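Local coordinates for mitogen activated protein kinase, putative (Leishmania donovani, PDB 4QNY), which probably phosphorylates serine and threonine residues of its substrates with ATP, as a member of the mitogen-activated protein kinase family, at residues M188-R192 / D230-Q234. Sequence-based numbering, arbitrary orientation.
Sequences MRWYR and DRVNQ
Arg189 lies across the N-terminal end of helix 231-242, where the activation segment of the kinase fold, here the MRWYR run leading into the APE motif, meets a helix of the C-terminal lobe. From its CB, which points toward the helix, the chain runs outward. Arg189 CG is held between the backbone N and the carbonyl carbon (chi1 76°) and comes within 3.4 Å of Gln234 OE1. Arg189 CD is next, 3.5 Å from Asp230 O. The chain then bends at chi3 (74°), which lays the guanidinium flat over the first turn: Asp230 CA lies 3.5 Å from the Arg189 guanidinium plane, off-centre, with Arg231 N over the same face, 3.5 Å from Arg189 NH1. The tip is held from elsewhere, NH2 donating to the carbonyl O of Asp184.

Gln234 and Arg189 pass antiparallel, their flat groups turned by 29°. Bent at chi2, Gln234 brings its CD to 3.4 Å from Arg189 O, the carbonyl that closes the type I turn by accepting from Arg192 N. Its polar ends find partners in the loop before the helix: NE2 bonds to Phe226 O, and OE1 takes a weak bond from Gly228 N. That same Gln234 OE1 stands at the edge of the indole of Trp190, near the ring plane, 3.8 Å from Trp190 CD1, while Trp190 NE1 donates to Gly228 O.

Farther along, Arg192 NH1 and Arg231 NH1 come to 4.1 Å, like charges whose closeness is probably eased by neighbouring acceptors: Thr183 O takes Arg192 NH1, Met182 O takes Arg231 NH1, and Asp184 forms a salt bridge with Arg231 NE. Asp230 also N-caps the helix: Asn233 N reaches Asp230 OD1 at 3.0 Å, from above the carboxylate plane.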
loop_
_atom_site.group_PDB
_atom_site.type_symbol
_atom_site.label_atom_id
_atom_site.label_comp_id
_atom_site.label_asym_id
_atom_site.label_seq_id
_atom_site.Cartn_x
_atom_site.Cartn_y
_atom_site.Cartn_z
ATOM N N MET A 188 -4.525 4.391 -10.510
ATOM C CA MET A 188 -4.828 5.013 -9.226
ATOM C C MET A 188 -3.686 5.912 -8.760
ATOM O O MET A 188 -2.679 5.430 -8.242
ATOM C CB MET A 188 -5.116 3.942 -8.171
ATOM C CG MET A 188 -5.513 4.492 -6.812
ATOM S SD MET A 188 -7.011 5.491 -6.883
ATOM C CE MET A 188 -8.170 4.319 -7.583
ATOM N N ARG A 189 -3.850 7.220 -8.947
ATOM C CA ARG A 189 -2.833 8.192 -8.553
ATOM C C ARG A 189 -3.319 9.076 -7.405
ATOM O O ARG A 189 -2.625 9.999 -6.981
ATOM C CB ARG A 189 -2.439 9.068 -9.744
ATOM C CG ARG A 189 -3.470 10.136 -10.084
ATOM C CD ARG A 189 -3.015 11.032 -11.226
ATOM N NE ARG A 189 -3.097 10.360 -12.520
ATOM C CZ ARG A 189 -2.064 10.175 -13.334
ATOM N NH1 ARG A 189 -0.861 10.618 -12.996
ATOM N NH2 ARG A 189 -2.235 9.552 -14.493
ATOM N N TRP A 190 -4.513 8.779 -6.902
ATOM C CA TRP A 190 -5.187 9.638 -5.932
ATOM C C TRP A 190 -4.504 9.689 -4.567
ATOM O O TRP A 190 -4.854 10.517 -3.727
ATOM C CB TRP A 190 -6.636 9.178 -5.752
ATOM C CG TRP A 190 -7.458 9.273 -7.000
ATOM C CD1 TRP A 190 -7.121 9.909 -8.160
ATOM C CD2 TRP A 190 -8.758 8.711 -7.215
ATOM N NE1 TRP A 190 -8.131 9.779 -9.082
ATOM C CE2 TRP A 190 -9.147 9.046 -8.526
ATOM C CE3 TRP A 190 -9.629 7.954 -6.424
ATOM C CZ2 TRP A 190 -10.369 8.653 -9.065
ATOM C CZ3 TRP A 190 -10.842 7.565 -6.961
ATOM C CH2 TRP A 190 -11.201 7.915 -8.269
ATOM N N TYR A 191 -3.530 8.813 -4.348
ATOM C CA TYR A 191 -2.897 8.704 -3.040
ATOM C C TYR A 191 -1.412 9.041 -3.096
ATOM O O TYR A 191 -0.668 8.776 -2.153
ATOM C CB TYR A 191 -3.115 7.298 -2.476
ATOM C CG TYR A 191 -4.582 6.954 -2.361
ATOM C CD1 TYR A 191 -5.303 7.286 -1.224
ATOM C CD2 TYR A 191 -5.252 6.323 -3.402
ATOM C CE1 TYR A 191 -6.647 6.988 -1.119
ATOM C CE2 TYR A 191 -6.597 6.021 -3.307
ATOM C CZ TYR A 191 -7.290 6.356 -2.163
ATOM O OH TYR A 191 -8.629 6.056 -2.059
ATOM N N ARG A 192 -0.993 9.641 -4.205
ATOM C CA ARG A 192 0.388 10.069 -4.373
ATOM C C ARG A 192 0.655 11.390 -3.658
ATOM O O ARG A 192 -0.078 12.363 -3.834
ATOM C CB ARG A 192 0.729 10.196 -5.858
ATOM C CG ARG A 192 0.771 8.868 -6.592
ATOM C CD ARG A 192 1.013 9.060 -8.078
ATOM N NE ARG A 192 1.578 7.862 -8.687
ATOM C CZ ARG A 192 1.891 7.751 -9.974
ATOM N NH1 ARG A 192 1.695 8.772 -10.798
ATOM N NH2 ARG A 192 2.409 6.621 -10.434
ATOM N N ASP A 230 -4.977 13.283 -14.058
ATOM C CA ASP A 230 -3.601 13.250 -14.538
ATOM C C ASP A 230 -2.695 13.908 -13.504
ATOM O O ASP A 230 -3.162 14.312 -12.439
ATOM C CB ASP A 230 -3.476 13.942 -15.898
ATOM C CG ASP A 230 -4.096 15.325 -15.911
ATOM O OD1 ASP A 230 -3.403 16.295 -15.539
ATOM O OD2 ASP A 230 -5.279 15.444 -16.299
ATOM N N ARG A 231 -1.406 14.017 -13.817
ATOM C CA ARG A 231 -0.428 14.519 -12.855
ATOM C C ARG A 231 -0.694 15.960 -12.425
ATOM O O ARG A 231 -0.798 16.244 -11.233
ATOM C CB ARG A 231 0.985 14.413 -13.426
ATOM C CG ARG A 231 2.052 15.015 -12.525
ATOM C CD ARG A 231 3.426 14.468 -12.861
ATOM N NE ARG A 231 3.493 13.025 -12.653
ATOM C CZ ARG A 231 4.493 12.255 -13.068
ATOM N NH1 ARG A 231 4.468 10.951 -12.836
ATOM N NH2 ARG A 231 5.517 12.790 -13.719
ATOM N N VAL A 232 -0.792 16.864 -13.394
ATOM C CA VAL A 232 -1.056 18.268 -13.098
ATOM C C VAL A 232 -2.401 18.425 -12.396
ATOM O O VAL A 232 -2.525 19.176 -11.428
ATOM C CB VAL A 232 -1.035 19.132 -14.375
ATOM C CG1 VAL A 232 -1.496 20.552 -14.074
ATOM C CG2 VAL A 232 0.359 19.138 -14.980
ATOM N N ASN A 233 -3.403 17.694 -12.878
ATOM C CA ASN A 233 -4.729 17.728 -12.276
ATOM C C ASN A 233 -4.717 17.190 -10.847
ATOM O O ASN A 233 -5.509 17.619 -10.008
ATOM C CB ASN A 233 -5.723 16.937 -13.127
ATOM C CG ASN A 233 -7.152 17.082 -12.641
ATOM O OD1 ASN A 233 -7.806 16.097 -12.296
ATOM N ND2 ASN A 233 -7.642 18.316 -12.604
ATOM N N GLN A 234 -3.813 16.252 -10.578
ATOM C CA GLN A 234 -3.654 15.709 -9.234
ATOM C C GLN A 234 -3.152 16.790 -8.283
ATOM O O GLN A 234 -3.622 16.900 -7.150
ATOM C CB GLN A 234 -2.693 14.517 -9.240
ATOM C CG GLN A 234 -2.475 13.878 -7.876
ATOM C CD GLN A 234 -3.723 13.211 -7.332
ATOM O OE1 GLN A 234 -4.562 12.723 -8.089
ATOM N NE2 GLN A 234 -3.853 13.188 -6.010
#